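Proteasome accessory factor B/C (PafBC) (PDB 6SJ9) is a transcriptional regulator of the bacterial DNA damage response that probably binds DNA through its winged helix-turn-helix domains. Local coordinates at residues Pro327-Pro332 with Gly615-Val620; Gly396-Leu401 with Arg421-Ser426. All blocks are in the same frame, centred on the assembly; numbering follows the deposited sequence.

Contact 1: residues Pro327-Pro332 with Gly615-Val620; sequences PPLEFP and GLLAEV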
loop_
_atom_site.group_PDB
_atom_site.type_symbol
_atom_site.label_atom_id
_atom_site.label_comp_id
_atom_site.label_asym_id
_atom_site.label_seq_id
_atom_site.Cartn_x
_atom_site.Cartn_y
_atom_site.Cartn_z
ATOM N N PRO A 327 -12.940 27.949 8.710
ATOM C CA PRO A 327 -13.514 28.436 7.459
ATOM C C PRO A 327 -14.986 28.074 7.396
ATOM O O PRO A 327 -15.464 27.246 8.194
ATOM C CB PRO A 327 -12.697 27.683 6.392
ATOM C CG PRO A 327 -12.447 26.391 7.027
ATOM C CD PRO A 327 -12.181 26.706 8.494
ATOM N N PRO A 328 -15.753 28.690 6.493
ATOM C CA PRO A 328 -17.159 28.296 6.360
ATOM C C PRO A 328 -17.248 26.961 5.641
ATOM O O PRO A 328 -16.538 26.700 4.665
ATOM C CB PRO A 328 -17.781 29.428 5.530
ATOM C CG PRO A 328 -16.647 30.379 5.172
ATOM C CD PRO A 328 -15.357 29.671 5.465
ATOM N N LEU A 329 -18.163 26.128 6.123
ATOM C CA LEU A 329 -18.348 24.794 5.583
ATOM C C LEU A 329 -19.251 24.825 4.355
ATOM O O LEU A 329 -20.320 24.223 4.325
ATOM C CB LEU A 329 -18.980 23.953 6.673
ATOM C CG LEU A 329 -17.943 23.575 7.700
ATOM C CD1 LEU A 329 -18.623 23.100 8.964
ATOM C CD2 LEU A 329 -17.085 22.523 7.074
ATOM N N GLU A 330 -18.775 25.484 3.307
ATOM C CA GLU A 330 -19.557 25.669 2.087
ATOM C C GLU A 330 -19.003 24.761 1.000
ATOM O O GLU A 330 -17.882 24.970 0.531
ATOM C CB GLU A 330 -19.576 27.133 1.636
ATOM C CG GLU A 330 -20.522 28.039 2.437
ATOM C CD GLU A 330 -20.258 29.528 2.223
ATOM O OE1 GLU A 330 -19.495 30.126 3.013
ATOM O OE2 GLU A 330 -20.809 30.104 1.257
ATOM N N PHE A 331 -19.781 23.757 0.603
ATOM C CA PHE A 331 -19.272 22.929 -0.486
ATOM C C PHE A 331 -19.975 23.313 -1.785
ATOM O O PHE A 331 -21.172 23.627 -1.760
ATOM C CB PHE A 331 -19.495 21.438 -0.201
ATOM C CG PHE A 331 -18.601 20.880 0.883
ATOM C CD1 PHE A 331 -17.316 20.450 0.591
ATOM C CD2 PHE A 331 -19.052 20.774 2.192
ATOM C CE1 PHE A 331 -16.493 19.938 1.572
ATOM C CE2 PHE A 331 -18.232 20.265 3.175
ATOM C CZ PHE A 331 -16.949 19.843 2.864
ATOM N N PRO A 332 -19.306 23.341 -2.943
ATOM C CA PRO A 332 -20.017 23.623 -4.198
ATOM C C PRO A 332 -20.937 22.471 -4.571
ATOM O O PRO A 332 -20.904 21.390 -3.981
ATOM C CB PRO A 332 -18.890 23.782 -5.231
ATOM C CG PRO A 332 -17.645 23.978 -4.436
ATOM C CD PRO A 332 -17.858 23.200 -3.168
ATOM N N GLY A 615 -5.659 25.723 -0.547
ATOM C CA GLY A 615 -6.116 24.695 0.367
ATOM C C GLY A 615 -7.475 24.180 -0.046
ATOM O O GLY A 615 -8.014 24.549 -1.088
ATOM N N LEU A 616 -8.058 23.329 0.798
ATOM C CA LEU A 616 -9.410 22.887 0.481
ATOM C C LEU A 616 -10.089 22.283 1.697
ATOM O O LEU A 616 -9.428 21.795 2.613
ATOM C CB LEU A 616 -9.453 21.860 -0.648
ATOM C CG LEU A 616 -8.625 20.589 -0.527
ATOM C CD1 LEU A 616 -9.241 19.503 -1.332
ATOM C CD2 LEU A 616 -7.278 20.860 -1.071
ATOM N N LEU A 617 -11.417 22.374 1.703
ATOM C CA LEU A 617 -12.246 21.549 2.553
ATOM C C LEU A 617 -12.427 20.190 1.924
ATOM O O LEU A 617 -12.588 20.068 0.707
ATOM C CB LEU A 617 -13.630 22.158 2.766
ATOM C CG LEU A 617 -13.763 23.574 3.311
ATOM C CD1 LEU A 617 -15.256 23.924 3.450
ATOM C CD2 LEU A 617 -13.024 23.757 4.632
ATOM N N ALA A 618 -12.463 19.167 2.757
ATOM C CA ALA A 618 -12.604 17.815 2.233
ATOM C C ALA A 618 -13.380 16.959 3.211
ATOM O O ALA A 618 -12.990 16.822 4.374
ATOM C CB ALA A 618 -11.242 17.203 1.940
ATOM N N GLU A 619 -14.472 16.407 2.740
ATOM C CA GLU A 619 -15.279 15.475 3.500
ATOM C C GLU A 619 -14.837 14.051 3.153
ATOM O O GLU A 619 -14.917 13.648 1.991
ATOM C CB GLU A 619 -16.732 15.724 3.115
ATOM C CG GLU A 619 -17.769 15.075 3.928
ATOM C CD GLU A 619 -19.132 15.472 3.428
ATOM O OE1 GLU A 619 -19.743 16.393 4.012
ATOM O OE2 GLU A 619 -19.556 14.898 2.397
ATOM N N VAL A 620 -14.323 13.308 4.125
ATOM C CA VAL A 620 -13.778 11.977 3.875
ATOM C C VAL A 620 -14.372 10.972 4.861
ATOM O O VAL A 620 -14.693 11.312 6.000
ATOM C CB VAL A 620 -12.220 11.959 3.967
ATOM C CG1 VAL A 620 -11.619 12.955 2.991
ATOM C CG2 VAL A 620 -11.767 12.280 5.328
#
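The Phe-331 ring carries Leu-617 CD1 over one face and has Ala-618 N at its edge, near the ring plane. CE1 of the ring lies 3.8 Å from Leu-617 CB, and CZ lies 4.1 Å from Glu-619 CB, which approaches obliquely. A broad, flat phenylalanine suits this place because one ring reaches from Leu-617 to Glu-619. An alanine here would lose the ring, and would probably leave Leu-617 CB and the methylene start of Glu-619 without this cover. Leu-617 fills the centre with its forked end. CD2 packs on Pro-327 CG at 3.6 Å, and CD1 makes a plain contact with Pro-328 O at 3.3 Å. The same oxygen accepts a weak hydrogen bond from Glu-330 N in an inverse gamma turn centred on Leu-329, which bends the backbone past the methyl. In Glu-619, chi1 of -169° sets CG anti to the backbone N, and the chain, extended beyond CG, ends in a salt bridge with Arg-607; CB faces the ring while the carboxylate finds its charge partner. The irregular loop lies across one face of a four-stranded antiparallel sheet, strand 616-622 among those it touches; strand order 2-3-1-4 marks this WCX domain as ferredoxin-like.

Contact 2: residues Gly396-Leu401 with Arg421-Ser426; sequences GYPDDL and RPVRFS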
loop_
_atom_site.group_PDB
_atom_site.type_symbol
_atom_site.label_atom_id
_atom_site.label_comp_id
_atom_site.label_asym_id
_atom_site.label_seq_id
_atom_site.Cartn_x
_atom_site.Cartn_y
_atom_site.Cartn_z
ATOM N N GLY A 396 7.095 -4.095 5.787
ATOM C CA GLY A 396 7.447 -5.390 5.278
ATOM C C GLY A 396 7.833 -5.396 3.816
ATOM O O GLY A 396 8.205 -6.459 3.307
ATOM N N TYR A 397 7.679 -4.176 3.055
ATOM C CA TYR A 397 8.182 -4.031 1.690
ATOM C C TYR A 397 9.567 -3.385 1.789
ATOM O O TYR A 397 9.699 -2.336 2.430
ATOM C CB TYR A 397 7.249 -3.155 0.832
ATOM C CG TYR A 397 7.620 -3.201 -0.649
ATOM C CD1 TYR A 397 7.168 -4.235 -1.466
ATOM C CD2 TYR A 397 8.504 -2.269 -1.203
ATOM C CE1 TYR A 397 7.533 -4.305 -2.809
ATOM C CE2 TYR A 397 8.882 -2.336 -2.546
ATOM C CZ TYR A 397 8.402 -3.369 -3.344
ATOM O OH TYR A 397 8.778 -3.458 -4.676
ATOM N N PRO A 398 10.605 -3.921 1.150
ATOM C CA PRO A 398 11.967 -3.384 1.359
ATOM C C PRO A 398 12.220 -2.068 0.634
ATOM O O PRO A 398 11.682 -1.817 -0.447
ATOM C CB PRO A 398 12.871 -4.484 0.798
ATOM C CG PRO A 398 11.910 -5.467 0.108
ATOM C CD PRO A 398 10.550 -4.932 0.090
ATOM N N ASP A 399 13.111 -1.250 1.221
ATOM C CA ASP A 399 13.329 0.119 0.747
ATOM C C ASP A 399 14.369 0.219 -0.366
ATOM O O ASP A 399 14.523 1.294 -0.955
ATOM C CB ASP A 399 13.749 1.045 1.906
ATOM C CG ASP A 399 14.992 0.561 2.635
ATOM O OD1 ASP A 399 16.077 0.535 2.016
ATOM O OD2 ASP A 399 14.885 0.184 3.820
ATOM N N ASP A 400 15.110 -0.849 -0.631
ATOM C CA ASP A 400 16.209 -0.843 -1.591
ATOM C C ASP A 400 15.888 -1.705 -2.807
ATOM O O ASP A 400 16.740 -2.448 -3.291
ATOM C CB ASP A 400 17.510 -1.302 -0.923
ATOM C CG ASP A 400 17.354 -2.607 -0.108
ATOM O OD1 ASP A 400 16.344 -3.324 -0.270
ATOM O OD2 ASP A 400 18.276 -2.931 0.681
ATOM N N LEU A 401 14.639 -1.684 -3.267
ATOM C CA LEU A 401 14.232 -2.510 -4.399
ATOM C C LEU A 401 13.988 -1.775 -5.725
ATOM O O LEU A 401 14.310 -2.329 -6.777
ATOM C CB LEU A 401 12.969 -3.289 -3.988
ATOM C CG LEU A 401 12.636 -4.692 -4.507
ATOM C CD1 LEU A 401 13.842 -5.611 -4.422
ATOM C CD2 LEU A 401 11.426 -5.310 -3.776
ATOM N N ARG A 421 18.132 -7.672 -6.723
ATOM C CA ARG A 421 18.344 -7.353 -5.324
ATOM C C ARG A 421 17.764 -8.464 -4.463
ATOM O O ARG A 421 16.562 -8.742 -4.562
ATOM C CB ARG A 421 17.714 -5.999 -5.011
ATOM C CG ARG A 421 17.520 -5.170 -6.285
ATOM C CD ARG A 421 17.280 -3.690 -6.042
ATOM N NE ARG A 421 18.437 -3.058 -5.400
ATOM C CZ ARG A 421 18.586 -1.744 -5.227
ATOM N NH1 ARG A 421 19.667 -1.280 -4.615
ATOM N NH2 ARG A 421 17.654 -0.896 -5.658
ATOM N N PRO A 422 18.568 -9.146 -3.641
ATOM C CA PRO A 422 17.976 -10.185 -2.799
ATOM C C PRO A 422 17.226 -9.493 -1.683
ATOM O O PRO A 422 17.583 -8.399 -1.237
ATOM C CB PRO A 422 19.186 -10.967 -2.271
ATOM C CG PRO A 422 20.275 -10.671 -3.257
ATOM C CD PRO A 422 20.038 -9.244 -3.683
ATOM N N VAL A 423 16.122 -10.096 -1.307
ATOM C CA VAL A 423 15.301 -9.589 -0.236
ATOM C C VAL A 423 14.966 -10.749 0.678
ATOM O O VAL A 423 14.740 -11.868 0.203
ATOM C CB VAL A 423 14.003 -8.952 -0.801
ATOM C CG1 VAL A 423 13.046 -8.583 0.338
ATOM C CG2 VAL A 423 14.323 -7.774 -1.715
ATOM N N ARG A 424 14.974 -10.492 1.979
ATOM C CA ARG A 424 14.598 -11.472 2.963
ATOM C C ARG A 424 13.213 -11.092 3.444
ATOM O O ARG A 424 12.962 -9.923 3.725
ATOM C CB ARG A 424 15.585 -11.512 4.124
ATOM C CG ARG A 424 15.163 -12.461 5.234
ATOM C CD ARG A 424 16.331 -12.866 6.116
ATOM N NE ARG A 424 17.407 -13.411 5.299
ATOM C CZ ARG A 424 18.475 -14.059 5.790
ATOM N NH1 ARG A 424 19.424 -14.518 4.977
ATOM N NH2 ARG A 424 18.593 -14.255 7.097
ATOM N N PHE A 425 12.324 -12.061 3.528
ATOM C CA PHE A 425 11.015 -11.873 4.120
ATOM C C PHE A 425 10.876 -12.851 5.265
ATOM O O PHE A 425 11.214 -14.022 5.123
ATOM C CB PHE A 425 9.883 -12.102 3.114
ATOM C CG PHE A 425 9.842 -11.097 1.990
ATOM C CD1 PHE A 425 9.241 -9.858 2.159
ATOM C CD2 PHE A 425 10.390 -11.396 0.767
ATOM C CE1 PHE A 425 9.186 -8.913 1.099
ATOM C CE2 PHE A 425 10.341 -10.481 -0.291
ATOM C CZ PHE A 425 9.737 -9.249 -0.129
ATOM N N SER A 426 10.326 -12.389 6.375
ATOM C CA SER A 426 9.877 -13.331 7.385
ATOM C C SER A 426 8.614 -14.064 6.898
ATOM O O SER A 426 7.962 -13.683 5.904
ATOM C CB SER A 426 9.558 -12.589 8.680
ATOM O OG SER A 426 8.522 -11.606 8.442
#
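Val-423 pushes its two methyls into the loop opposite, and here the packing is tight. With CG1 anti to the backbone N (chi1 172°), that methyl meets Pro-398 CG at 3.3 Å, closer than a usual carbon contact. The other branch, CG2, meets Leu-401 CD1 at 3.5 Å. Both side chains cross the valine at about a right angle, and a compact, branched residue suits a place where one methyl meets the proline ring and the other touches both that ring and Leu-401. Phe-425 continues the apolar row: Val-423 CG1 sits over one face of its ring, offset toward the rim, and Gly-396 O stands at its edge, 3.4 Å from CE1. Gly-396 has a positive phi (76°), which favours a residue without a side chain. Tyr-397 starts away from the strand, and its OH is hydrogen-bonded to Ser-98 O on helix 95-118.

The contact belongs to the PafC helix-turn-helix domain. Residues 396-401 lead from helix 378-389 to the hairpin of strands 404-407 and 410-413, an order consistent with a winged helix, while 421-424 pairs antiparallel with strand 90-93. Ser-426 then caps helix 427-441, and its backbone N is hydrogen-bonded to Glu-429 OE1.

Toward Arg-421 the contact becomes looser and more polar. Its aliphatic stem still serves as an apolar wall, CB lying 3.9 Å from Leu-401 CD1, but the guanidinium makes no hydrogen bond to residues 396-401, although Leu-401 O lies at its edge, in plane. The backbone oxygen of Asp-400 is modelled over one of its faces, at a spacing too short to be trusted. The exposed Asp-400 keeps OD1 5.5 Å from Arg-421 NE, the charged atoms not in contact. A long, weak ion pair links Arg-421 NH2 to Asp-403.

After the N-terminal helices the chain forms strand 90-93 and helix 95-118, then a WYL and a WCX domain, and leaves helix 305-323 through the loop 327-332. That loop is the first half of contact 1, whose second half, 615-620, comes nearly 300 residues later in the second WCX domain, so a very long loop is closed. Within it lies the whole of contact 2, which closes a short loop holding the hairpin 404-413; the two do not cross. Contact 1 ties the linker after the first WCX domain to the sheet of the second. Contact 2 joins the loop after helix 378-389 to strand 421-424 and sits against strand 90-93 and helix 95-118. The centres of contacts 1 and 2 are about 40 Å apart.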